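Local atomic coordinates of Ral guanine nucleotide dissociation stimulator-like 2 (Mus musculus, PDB entry 4JGW), a protein that probably acts as a guanine nucleotide exchange factor for small G proteins and associates in vitro with GTP-bound Rap1A and H-Ras. Residues R305-Y311 / G386-Y390; F218-P223 / L429-Q433; I295-E299 / V339-L343; V260-L265 / A316-I322. One frame throughout, in Å; residues are numbered along the deposited sequence.

Interaction 1 (R305-Y311 / G386-Y390)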
loop_
_atom_site.group_PDB
_atom_site.type_symbol
_atom_site.label_atom_id
_atom_site.label_comp_id
_atom_site.label_asym_id
_atom_site.label_seq_id
_atom_site.Cartn_x
_atom_site.Cartn_y
_atom_site.Cartn_z
ATOM N N ARG A 305 -16.990 4.783 2.812
ATOM C CA ARG A 305 -15.745 4.269 3.400
ATOM C C ARG A 305 -14.493 4.674 2.609
ATOM O O ARG A 305 -13.502 3.938 2.571
ATOM C CB ARG A 305 -15.806 2.748 3.605
ATOM C CG ARG A 305 -16.839 2.284 4.628
ATOM C CD ARG A 305 -16.690 0.794 4.927
ATOM N NE ARG A 305 -15.394 0.489 5.541
ATOM C CZ ARG A 305 -14.956 -0.735 5.824
ATOM N NH1 ARG A 305 -15.703 -1.800 5.559
ATOM N NH2 ARG A 305 -13.761 -0.894 6.380
ATOM N N ASN A 306 -14.552 5.845 1.977
ATOM C CA ASN A 306 -13.391 6.423 1.316
ATOM C C ASN A 306 -12.698 7.380 2.281
ATOM O O ASN A 306 -12.914 8.594 2.242
ATOM C CB ASN A 306 -13.794 7.128 0.014
ATOM C CG ASN A 306 -12.607 7.756 -0.720
ATOM O OD1 ASN A 306 -11.446 7.567 -0.349
ATOM N ND2 ASN A 306 -12.905 8.505 -1.774
ATOM N N PHE A 307 -11.873 6.813 3.156
ATOM C CA PHE A 307 -11.198 7.587 4.196
ATOM C C PHE A 307 -10.042 8.423 3.648
ATOM O O PHE A 307 -9.568 9.340 4.317
ATOM C CB PHE A 307 -10.743 6.678 5.343
ATOM C CG PHE A 307 -11.877 5.964 6.028
ATOM C CD1 PHE A 307 -12.180 4.642 5.706
ATOM C CD2 PHE A 307 -12.651 6.615 6.983
ATOM C CE1 PHE A 307 -13.236 3.978 6.332
ATOM C CE2 PHE A 307 -13.709 5.958 7.616
ATOM C CZ PHE A 307 -14.001 4.637 7.288
ATOM N N SER A 308 -9.602 8.104 2.432
ATOM C CA SER A 308 -8.593 8.901 1.742
ATOM C C SER A 308 -9.112 10.310 1.431
ATOM O O SER A 308 -8.454 11.304 1.754
ATOM C CB SER A 308 -8.135 8.206 0.459
ATOM O OG SER A 308 -7.106 8.945 -0.172
ATOM N N SER A 309 -10.290 10.394 0.815
ATOM C CA SER A 309 -10.882 11.694 0.489
ATOM C C SER A 309 -11.525 12.383 1.693
ATOM O O SER A 309 -11.600 13.613 1.729
ATOM C CB SER A 309 -11.855 11.592 -0.683
ATOM O OG SER A 309 -11.155 11.718 -1.909
ATOM N N VAL A 310 -11.975 11.600 2.674
ATOM C CA VAL A 310 -12.415 12.161 3.958
ATOM C C VAL A 310 -11.287 12.991 4.559
ATOM O O VAL A 310 -11.497 14.141 4.945
ATOM C CB VAL A 310 -12.871 11.075 4.970
ATOM C CG1 VAL A 310 -13.024 11.661 6.373
ATOM C CG2 VAL A 310 -14.177 10.466 4.533
ATOM N N TYR A 311 -10.090 12.406 4.614
ATOM C CA TYR A 311 -8.929 13.096 5.162
ATOM C C TYR A 311 -8.461 14.242 4.277
ATOM O O TYR A 311 -8.017 15.268 4.784
ATOM C CB TYR A 311 -7.772 12.131 5.438
ATOM C CG TYR A 311 -6.659 12.770 6.244
ATOM C CD1 TYR A 311 -6.846 13.108 7.584
ATOM C CD2 TYR A 311 -5.428 13.052 5.664
ATOM C CE1 TYR A 311 -5.828 13.701 8.327
ATOM C CE2 TYR A 311 -4.402 13.645 6.398
ATOM C CZ TYR A 311 -4.610 13.965 7.727
ATOM O OH TYR A 311 -3.600 14.550 8.454
ATOM N N GLY A 386 -17.198 -1.686 -0.423
ATOM C CA GLY A 386 -15.910 -1.106 -0.802
ATOM C C GLY A 386 -15.235 -0.319 0.306
ATOM O O GLY A 386 -15.864 0.021 1.309
ATOM N N VAL A 387 -13.947 -0.034 0.119
ATOM C CA VAL A 387 -13.162 0.773 1.062
ATOM C C VAL A 387 -11.944 1.396 0.369
ATOM O O VAL A 387 -11.362 0.795 -0.534
ATOM C CB VAL A 387 -12.732 -0.050 2.324
ATOM C CG1 VAL A 387 -11.678 -1.104 1.976
ATOM C CG2 VAL A 387 -12.241 0.868 3.441
ATOM N N VAL A 388 -11.592 2.614 0.775
ATOM C CA VAL A 388 -10.338 3.247 0.361
ATOM C C VAL A 388 -9.687 3.882 1.588
ATOM O O VAL A 388 -10.194 4.873 2.119
ATOM C CB VAL A 388 -10.528 4.335 -0.737
ATOM C CG1 VAL A 388 -9.175 4.888 -1.178
ATOM C CG2 VAL A 388 -11.284 3.793 -1.938
ATOM N N PRO A 389 -8.564 3.309 2.054
ATOM C CA PRO A 389 -7.892 3.877 3.215
ATOM C C PRO A 389 -7.083 5.120 2.858
ATOM O O PRO A 389 -6.693 5.299 1.699
ATOM C CB PRO A 389 -6.951 2.753 3.652
ATOM C CG PRO A 389 -6.639 2.028 2.407
ATOM C CD PRO A 389 -7.866 2.116 1.544
ATOM N N TYR A 390 -6.852 5.972 3.851
ATOM C CA TYR A 390 -5.862 7.031 3.732
ATOM C C TYR A 390 -4.491 6.374 3.842
ATOM O O TYR A 390 -4.141 5.807 4.879
ATOM C CB TYR A 390 -6.063 8.102 4.814
ATOM C CG TYR A 390 -4.922 9.096 4.925
ATOM C CD1 TYR A 390 -4.493 9.827 3.816
ATOM C CD2 TYR A 390 -4.273 9.305 6.142
ATOM C CE1 TYR A 390 -3.441 10.734 3.914
ATOM C CE2 TYR A 390 -3.224 10.214 6.251
ATOM C CZ TYR A 390 -2.815 10.924 5.133
ATOM O OH TYR A 390 -1.782 11.828 5.232
HETATM O O HOH W 1 -4.743 7.881 0.448
#

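Interaction 2 (F218-P223 / L429-Q433)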
loop_
_atom_site.group_PDB
_atom_site.type_symbol
_atom_site.label_atom_id
_atom_site.label_comp_id
_atom_site.label_asym_id
_atom_site.label_seq_id
_atom_site.Cartn_x
_atom_site.Cartn_y
_atom_site.Cartn_z
ATOM N N PHE A 218 -5.809 3.073 -5.685
ATOM C CA PHE A 218 -5.513 2.177 -4.573
ATOM C C PHE A 218 -5.387 0.725 -5.040
ATOM O O PHE A 218 -4.599 -0.041 -4.482
ATOM C CB PHE A 218 -6.556 2.311 -3.455
ATOM C CG PHE A 218 -6.339 1.359 -2.306
ATOM C CD1 PHE A 218 -5.157 1.389 -1.568
ATOM C CD2 PHE A 218 -7.317 0.431 -1.966
ATOM C CE1 PHE A 218 -4.953 0.507 -0.515
ATOM C CE2 PHE A 218 -7.123 -0.453 -0.911
ATOM C CZ PHE A 218 -5.938 -0.417 -0.186
ATOM N N LEU A 219 -6.154 0.361 -6.066
ATOM C CA LEU A 219 -6.061 -0.971 -6.669
ATOM C C LEU A 219 -4.788 -1.150 -7.490
ATOM O O LEU A 219 -4.259 -2.261 -7.585
ATOM C CB LEU A 219 -7.288 -1.277 -7.535
ATOM C CG LEU A 219 -8.591 -1.606 -6.807
ATOM C CD1 LEU A 219 -9.715 -1.878 -7.805
ATOM C CD2 LEU A 219 -8.401 -2.793 -5.878
ATOM N N ASN A 220 -4.306 -0.057 -8.080
ATOM C CA ASN A 220 -3.061 -0.067 -8.850
ATOM C C ASN A 220 -1.815 0.101 -7.972
ATOM O O ASN A 220 -0.688 0.089 -8.471
ATOM C CB ASN A 220 -3.095 1.009 -9.943
ATOM C CG ASN A 220 -4.052 0.670 -11.078
ATOM O OD1 ASN A 220 -4.068 -0.452 -11.584
ATOM N ND2 ASN A 220 -4.848 1.651 -11.492
ATOM N N LEU A 221 -2.026 0.258 -6.667
ATOM C CA LEU A 221 -0.929 0.423 -5.718
ATOM C C LEU A 221 -0.112 -0.858 -5.573
ATOM O O LEU A 221 -0.656 -1.934 -5.322
ATOM C CB LEU A 221 -1.452 0.871 -4.348
ATOM C CG LEU A 221 -0.426 1.115 -3.233
ATOM C CD1 LEU A 221 0.304 2.441 -3.430
ATOM C CD2 LEU A 221 -1.093 1.084 -1.875
ATOM N N ILE A 222 1.198 -0.722 -5.752
ATOM C CA ILE A 222 2.137 -1.794 -5.458
ATOM C C ILE A 222 2.596 -1.603 -4.009
ATOM O O ILE A 222 3.341 -0.668 -3.716
ATOM C CB ILE A 222 3.325 -1.796 -6.449
ATOM C CG1 ILE A 222 2.804 -1.897 -7.891
ATOM C CG2 ILE A 222 4.287 -2.945 -6.129
ATOM C CD1 ILE A 222 3.842 -1.616 -8.966
ATOM N N PRO A 223 2.124 -2.477 -3.095
ATOM C CA PRO A 223 2.349 -2.319 -1.652
ATOM C C PRO A 223 3.818 -2.213 -1.243
ATOM O O PRO A 223 4.130 -1.494 -0.296
ATOM C CB PRO A 223 1.711 -3.580 -1.057
ATOM C CG PRO A 223 0.669 -3.971 -2.055
ATOM C CD PRO A 223 1.291 -3.660 -3.385
ATOM N N LEU A 429 -2.786 -4.096 3.644
ATOM C CA LEU A 429 -3.023 -3.330 2.427
ATOM C C LEU A 429 -3.626 -4.229 1.341
ATOM O O LEU A 429 -4.543 -3.818 0.625
ATOM C CB LEU A 429 -1.706 -2.700 1.957
ATOM C CG LEU A 429 -1.570 -1.198 1.655
ATOM C CD1 LEU A 429 -2.433 -0.305 2.547
ATOM C CD2 LEU A 429 -0.104 -0.786 1.763
ATOM N N LEU A 430 -3.120 -5.460 1.242
ATOM C CA LEU A 430 -3.648 -6.460 0.305
ATOM C C LEU A 430 -5.107 -6.820 0.587
ATOM O O LEU A 430 -5.902 -6.957 -0.340
ATOM C CB LEU A 430 -2.794 -7.732 0.314
ATOM C CG LEU A 430 -1.427 -7.724 -0.371
ATOM C CD1 LEU A 430 -0.633 -8.952 0.044
ATOM C CD2 LEU A 430 -1.565 -7.666 -1.892
ATOM N N ARG A 431 -5.451 -6.968 1.865
ATOM C CA ARG A 431 -6.827 -7.286 2.251
ATOM C C ARG A 431 -7.767 -6.090 2.058
ATOM O O ARG A 431 -8.963 -6.267 1.842
ATOM C CB ARG A 431 -6.894 -7.816 3.692
ATOM C CG ARG A 431 -7.207 -6.767 4.740
ATOM C CD ARG A 431 -7.447 -7.373 6.113
ATOM N NE ARG A 431 -8.363 -6.552 6.906
ATOM C CZ ARG A 431 -8.016 -5.464 7.593
ATOM N NH1 ARG A 431 -6.758 -5.035 7.602
ATOM N NH2 ARG A 431 -8.938 -4.801 8.276
ATOM N N LEU A 432 -7.224 -4.877 2.141
ATOM C CA LEU A 432 -8.014 -3.678 1.882
ATOM C C LEU A 432 -8.231 -3.489 0.382
ATOM O O LEU A 432 -9.234 -2.909 -0.036
ATOM C CB LEU A 432 -7.369 -2.436 2.511
ATOM C CG LEU A 432 -7.463 -2.319 4.039
ATOM C CD1 LEU A 432 -6.472 -1.295 4.554
ATOM C CD2 LEU A 432 -8.880 -1.985 4.508
ATOM N N GLN A 433 -7.291 -3.992 -0.416
ATOM C CA GLN A 433 -7.408 -3.953 -1.870
ATOM C C GLN A 433 -8.525 -4.857 -2.393
ATOM O O GLN A 433 -9.265 -4.459 -3.291
ATOM C CB GLN A 433 -6.077 -4.293 -2.544
ATOM C CG GLN A 433 -5.116 -3.116 -2.648
ATOM C CD GLN A 433 -3.778 -3.493 -3.262
ATOM O OE1 GLN A 433 -3.218 -4.548 -2.964
ATOM N NE2 GLN A 433 -3.254 -2.623 -4.117
#

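Interaction 3 (I295-E299 / V339-L343)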
loop_
_atom_site.group_PDB
_atom_site.type_symbol
_atom_site.label_atom_id
_atom_site.label_comp_id
_atom_site.label_asym_id
_atom_site.label_seq_id
_atom_site.Cartn_x
_atom_site.Cartn_y
_atom_site.Cartn_z
ATOM N N ILE A 295 -18.041 19.859 3.528
ATOM C CA ILE A 295 -18.299 19.087 4.745
ATOM C C ILE A 295 -19.202 17.893 4.424
ATOM O O ILE A 295 -18.932 16.767 4.850
ATOM C CB ILE A 295 -18.930 19.965 5.868
ATOM C CG1 ILE A 295 -17.878 20.899 6.475
ATOM C CG2 ILE A 295 -19.550 19.099 6.964
ATOM C CD1 ILE A 295 -18.451 22.047 7.297
ATOM N N ARG A 296 -20.263 18.154 3.662
ATOM C CA ARG A 296 -21.215 17.125 3.263
ATOM C C ARG A 296 -20.590 16.115 2.298
ATOM O O ARG A 296 -20.887 14.922 2.370
ATOM C CB ARG A 296 -22.471 17.767 2.659
ATOM C CG ARG A 296 -23.514 16.789 2.121
ATOM C CD ARG A 296 -24.085 15.866 3.197
ATOM N NE ARG A 296 -24.802 16.596 4.240
ATOM C CZ ARG A 296 -26.049 17.046 4.126
ATOM N NH1 ARG A 296 -26.735 16.855 3.005
ATOM N NH2 ARG A 296 -26.608 17.694 5.136
ATOM N N VAL A 297 -19.729 16.596 1.404
ATOM C CA VAL A 297 -18.982 15.722 0.496
ATOM C C VAL A 297 -18.067 14.783 1.289
ATOM O O VAL A 297 -17.977 13.591 0.983
ATOM C CB VAL A 297 -18.170 16.531 -0.548
ATOM C CG1 VAL A 297 -17.180 15.635 -1.297
ATOM C CG2 VAL A 297 -19.105 17.214 -1.533
ATOM N N ALA A 298 -17.408 15.328 2.310
ATOM C CA ALA A 298 -16.565 14.540 3.206
ATOM C C ALA A 298 -17.390 13.499 3.948
ATOM O O ALA A 298 -16.949 12.365 4.124
ATOM C CB ALA A 298 -15.838 15.443 4.190
ATOM N N GLU A 299 -18.590 13.889 4.369
ATOM C CA GLU A 299 -19.514 12.980 5.044
ATOM C C GLU A 299 -19.979 11.843 4.123
ATOM O O GLU A 299 -20.066 10.690 4.552
ATOM C CB GLU A 299 -20.700 13.760 5.631
ATOM C CG GLU A 299 -21.772 12.920 6.331
ATOM C CD GLU A 299 -21.305 12.256 7.625
ATOM O OE1 GLU A 299 -20.121 12.387 8.011
ATOM O OE2 GLU A 299 -22.139 11.581 8.263
ATOM N N VAL A 339 -21.109 17.910 12.367
ATOM C CA VAL A 339 -20.661 16.880 11.428
ATOM C C VAL A 339 -19.156 17.006 11.181
ATOM O O VAL A 339 -18.435 16.007 11.197
ATOM C CB VAL A 339 -21.446 16.932 10.084
ATOM C CG1 VAL A 339 -20.772 16.074 9.014
ATOM C CG2 VAL A 339 -22.892 16.484 10.286
ATOM N N PHE A 340 -18.694 18.239 10.970
ATOM C CA PHE A 340 -17.280 18.514 10.717
ATOM C C PHE A 340 -16.379 18.142 11.899
ATOM O O PHE A 340 -15.308 17.571 11.702
ATOM C CB PHE A 340 -17.074 19.980 10.315
ATOM C CG PHE A 340 -15.637 20.347 10.057
ATOM C CD1 PHE A 340 -14.926 19.754 9.020
ATOM C CD2 PHE A 340 -14.999 21.296 10.847
ATOM C CE1 PHE A 340 -13.598 20.094 8.782
ATOM C CE2 PHE A 340 -13.672 21.644 10.615
ATOM C CZ PHE A 340 -12.971 21.041 9.579
ATOM N N SER A 341 -16.818 18.467 13.115
ATOM C CA SER A 341 -16.103 18.084 14.337
ATOM C C SER A 341 -16.001 16.564 14.466
ATOM O O SER A 341 -14.950 16.034 14.837
ATOM C CB SER A 341 -16.793 18.666 15.575
ATOM O OG SER A 341 -16.819 20.080 15.529
ATOM N N SER A 342 -17.100 15.879 14.149
ATOM C CA SER A 342 -17.165 14.419 14.149
ATOM C C SER A 342 -16.210 13.813 13.120
ATOM O O SER A 342 -15.638 12.747 13.352
ATOM C CB SER A 342 -18.603 13.954 13.884
ATOM O OG SER A 342 -18.704 12.542 13.880
ATOM N N LEU A 343 -16.042 14.499 11.990
ATOM C CA LEU A 343 -15.104 14.073 10.949
ATOM C C LEU A 343 -13.655 14.347 11.340
ATOM O O LEU A 343 -12.751 13.610 10.941
ATOM C CB LEU A 343 -15.423 14.754 9.613
ATOM C CG LEU A 343 -16.678 14.304 8.859
ATOM C CD1 LEU A 343 -17.033 15.306 7.771
ATOM C CD2 LEU A 343 -16.514 12.902 8.274
#

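Interaction 4 (V260-L265 / A316-I322)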
loop_
_atom_site.group_PDB
_atom_site.type_symbol
_atom_site.label_atom_id
_atom_site.label_comp_id
_atom_site.label_asym_id
_atom_site.label_seq_id
_atom_site.Cartn_x
_atom_site.Cartn_y
_atom_site.Cartn_z
ATOM N N VAL A 260 -10.573 21.711 -2.525
ATOM C CA VAL A 260 -11.337 22.231 -1.386
ATOM C C VAL A 260 -10.859 23.632 -1.004
ATOM O O VAL A 260 -11.663 24.559 -0.897
ATOM C CB VAL A 260 -11.267 21.292 -0.150
ATOM C CG1 VAL A 260 -12.079 21.858 1.006
ATOM C CG2 VAL A 260 -11.760 19.896 -0.498
ATOM N N VAL A 261 -9.548 23.773 -0.807
ATOM C CA VAL A 261 -8.929 25.061 -0.485
ATOM C C VAL A 261 -9.265 26.102 -1.560
ATOM O O VAL A 261 -9.706 27.210 -1.247
ATOM C CB VAL A 261 -7.389 24.925 -0.323
ATOM C CG1 VAL A 261 -6.726 26.290 -0.193
ATOM C CG2 VAL A 261 -7.046 24.052 0.884
ATOM N N SER A 262 -9.079 25.714 -2.820
ATOM C CA SER A 262 -9.300 26.585 -3.974
ATOM C C SER A 262 -10.745 27.091 -4.086
ATOM O O SER A 262 -10.972 28.289 -4.287
ATOM C CB SER A 262 -8.879 25.859 -5.256
ATOM O OG SER A 262 -9.069 26.666 -6.403
ATOM N N SER A 263 -11.712 26.184 -3.940
ATOM C CA SER A 263 -13.129 26.528 -4.103
ATOM C C SER A 263 -13.670 27.373 -2.955
ATOM O O SER A 263 -14.436 28.311 -3.183
ATOM C CB SER A 263 -13.986 25.273 -4.295
ATOM O OG SER A 263 -14.225 24.613 -3.070
ATOM N N VAL A 264 -13.271 27.031 -1.730
ATOM C CA VAL A 264 -13.645 27.802 -0.544
ATOM C C VAL A 264 -13.120 29.238 -0.653
ATOM O O VAL A 264 -13.819 30.190 -0.303
ATOM C CB VAL A 264 -13.166 27.117 0.768
ATOM C CG1 VAL A 264 -13.228 28.074 1.950
ATOM C CG2 VAL A 264 -14.001 25.876 1.054
ATOM N N LEU A 265 -11.899 29.386 -1.163
ATOM C CA LEU A 265 -11.315 30.706 -1.387
ATOM C C LEU A 265 -11.820 31.349 -2.681
ATOM O O LEU A 265 -11.554 32.525 -2.937
ATOM C CB LEU A 265 -9.784 30.635 -1.379
ATOM C CG LEU A 265 -9.106 30.308 -0.044
ATOM C CD1 LEU A 265 -7.622 30.058 -0.251
ATOM C CD2 LEU A 265 -9.328 31.404 0.994
ATOM N N ALA A 316 -7.823 19.792 4.483
ATOM C CA ALA A 316 -7.937 21.031 3.717
ATOM C C ALA A 316 -8.753 22.083 4.470
ATOM O O ALA A 316 -8.413 23.263 4.453
ATOM C CB ALA A 316 -8.549 20.756 2.357
ATOM N N LEU A 317 -9.822 21.643 5.133
ATOM C CA LEU A 317 -10.688 22.540 5.898
ATOM C C LEU A 317 -10.090 22.952 7.247
ATOM O O LEU A 317 -10.477 23.979 7.811
ATOM C CB LEU A 317 -12.076 21.917 6.094
ATOM C CG LEU A 317 -12.998 21.789 4.875
ATOM C CD1 LEU A 317 -14.279 21.064 5.255
ATOM C CD2 LEU A 317 -13.322 23.145 4.263
ATOM N N GLN A 318 -9.153 22.148 7.753
ATOM C CA GLN A 318 -8.438 22.449 8.997
ATOM C C GLN A 318 -7.183 23.278 8.733
ATOM O O GLN A 318 -6.589 23.836 9.661
ATOM C CB GLN A 318 -8.048 21.158 9.719
ATOM C CG GLN A 318 -9.193 20.454 10.433
ATOM C CD GLN A 318 -8.770 19.124 11.038
ATOM O OE1 GLN A 318 -8.084 18.326 10.396
ATOM N NE2 GLN A 318 -9.181 18.881 12.276
ATOM N N SER A 319 -6.794 23.344 7.460
ATOM C CA SER A 319 -5.602 24.054 7.008
ATOM C C SER A 319 -5.645 25.540 7.374
ATOM O O SER A 319 -6.723 26.142 7.427
ATOM C CB SER A 319 -5.459 23.893 5.493
ATOM O OG SER A 319 -4.173 24.272 5.048
ATOM N N SER A 320 -4.467 26.119 7.620
ATOM C CA SER A 320 -4.337 27.521 8.047
ATOM C C SER A 320 -5.156 28.529 7.222
ATOM O O SER A 320 -5.923 29.298 7.802
ATOM C CB SER A 320 -2.863 27.947 8.123
ATOM O OG SER A 320 -2.218 27.377 9.249
ATOM N N PRO A 321 -5.011 28.525 5.877
ATOM C CA PRO A 321 -5.763 29.508 5.081
ATOM C C PRO A 321 -7.290 29.311 5.057
ATOM O O PRO A 321 -8.011 30.202 4.604
ATOM C CB PRO A 321 -5.178 29.345 3.672
ATOM C CG PRO A 321 -4.612 27.975 3.647
ATOM C CD PRO A 321 -4.116 27.711 5.030
ATOM N N ILE A 322 -7.770 28.165 5.535
ATOM C CA ILE A 322 -9.212 27.901 5.602
ATOM C C ILE A 322 -9.741 28.039 7.031
ATOM O O ILE A 322 -10.867 28.498 7.243
ATOM C CB ILE A 322 -9.583 26.515 4.992
ATOM C CG1 ILE A 322 -9.064 26.390 3.549
ATOM C CG2 ILE A 322 -11.093 26.257 5.065
ATOM C CD1 ILE A 322 -9.503 27.505 2.595
#

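Interaction 1 (R305-Y311 / G386-Y390)
Backbone bonds bring N306 and V388 together in a single beta bridge. V388 N donates to R305 O at 2.9 Å in an almost straight bond (175°). V388 O turns to the start of helix 307-318, where it receives weak bonds from F307 N and S308 N. R305, just past the preceding helix, completes a Schellman motif with positive phi. N306 is the N-cap: its OD1 accepts S309 N, which approaches from above the carbonyl plane, and the same OD1 lies 3.4 Å from V388 CB.

Side-chain packing flanks the bridge. V387 CB sits over one face of the R305 guanidinium, toward its rim, and R305 NH2 passes 3.7 Å from V387 CG2. Y311 CD2 rides over the centre of the Y390 ring; the centroids are 4.3 Å apart with planes inclined by 36°. CG is anti to the backbone N in both tyrosines (chi1 -169° in Y311), directing each ring toward the other.

One water bonds S308 OG at 2.7 Å and reaches P389 O weakly.

D214 and T211 of helix 203-219 bind N306 ND2, E435 of helix 416-436 pairs with R305 NH1, and F253 of helix 244-264 meets the Y390 ring.

Interaction 2 (F218-P223 / L429-Q433)
The turn that follows helix 203-219 runs past helix 416-436 with the CA atoms of L219 and Q433 5.8 Å apart and those of P223 and L429 6.8 Å apart.

Q433 carries the polar part. With chi2 at 177° the chain is extended beyond CG and carries the amide across to the turn, where NE2 uses its two hydrogens on two different backbone carbonyls. The bond from Q433 NE2 to F218 O measures 2.9 Å, is nearly straight at 171° and lies in the carbonyl plane. The second, from NE2 to L221 O, has the same length but is more bent, at 144°. Both acceptors lie close to the amide plane, which fixes the rotation of that group.

The methylene carbons of the same glutamine do apolar work. CG stands over one face of the F218 ring, toward its rim, in a CH-pi contact 4.0 Å from the centroid. At the ring edge, in its plane, L432 O lies 3.4 Å from F218 CE2, while F218 CZ touches L432 CB and CE1 meets L429 CD1. L429 CD2 packs on L221 CD2, and P223 CG lies against L430 CD2 at 4.3 Å. Nearby, P389 and L391 add to this hydrophobic cover, on F218 and L221 respectively.

The chemistry implies a directional lock within an apolar setting: one buried amide supplies donors to carbonyls at the close of helix 203-219 and in the turn after it, F218 O receiving a weak bond from L221 N besides, while the F218 ring and the leucines pack round it.

Interaction 3 (I295-E299 / V339-L343)
I295 lies against V339 and F340 in the apolar part of this helix pair: its CG2 branch meets V339 CG1 at 3.9 Å, and CD1 at the far end of the chain comes equally near F340 CB. The split follows from chi1 of -74°, which sets CG2 anti to the backbone N and CG1 beside it, so that the two branches reach different partners. The I295 and F340 side chains cross at about a right angle. One turn further on, L343 pushes CD1 toward helix 284-303, 3.8 Å from A298 CB and just as close to I295 O. The small A298 side chain probably helps the leucine approach the backbone.

Mixed polar and apolar contacts involve E299. Bent at chi2 (68°), its chain brings OE1 alongside aliphatic groups, 3.7 Å from L343 CD2 and 3.9 Å from V339 CG1. The other oxygen, OE2, forms a salt bridge with R302 NH1 one turn along the same helix.

Backbone geometry agrees with a spaced, side-chain-mediated contact. The axes of 295-299 and 339-343 come no closer than 10.0 Å, and their directions differ by 49°. Helix 307-318 contributes from beside them, V313 touching A298 and L317 touching both I295 and F340, whose ring also meets W329.

Chemically, the two segments share no hydrogen bond or salt bridge, and their contact is by van der Waals packing. The carboxylate borders the apolar patch, and its charge is probably balanced by R302 within its own helix, since segment 339-343 offers it no charged partner.

Interaction 4 (V260-L265 / A316-I322)
I322, whose CD1 reaches into the face of helix 244-264, is held at its backbone by the shortest polar bond here, from I322 N to S319 O at 3.0 Å. That bond closes the first turn of helix 320-323, where S319 holds the N-cap position without a side-chain capping bond. The interface proper is apolar.

Both chi angles of I322 are near -55°, and this fold of the chain turns CD1 among three residues of the other segment. It lies 3.8 Å from V264 CG1, 3.9 Å from L265 CG and 3.9 Å from V261 O, a carbonyl that accepts L265 N while CD1 merely packs on it. I322 CG1 meets V261 CG2, so I322 touches V261, V264 and L265 at once.

At the other end A316 CB lies 3.7 Å from V260 CB and 3.9 Å from V261 CG2. L317 crosses V260 at about a right angle, placing CD2 3.7 Å from V260 CG1.

Helix 284-303 adds L291 and W294 beside the valines, and S462 of helix 459-469 covers V261, L265 and P321. Such interlocking of aliphatic side chains between helices is characteristic of the mainly helical CDC25-homology domain, to which all these segments belong.

All four contacts lie in the CDC25-homology (Ras-GEF) part of the chain and form a continuous series. Interactions 1 and 2 have centres about 13 Å apart and touch where P389 CD meets F218 CZ at 3.6 Å. Interaction 1 joins interaction 3 through V310 CG2, 3.4 Å from A298 O. Interaction 3 in turn meets interaction 4, F340 CE1 lying 3.6 Å from L317 CB. The ends of the series, interactions 2 and 4, have centres about 29 Å apart. Helix 307-318 serves both 1 and 4. By analogy with Sos, helices 392-404 and 416-436 probably form the helical hairpin of the exchange domain, so interactions 1 and 2 would lie at its base.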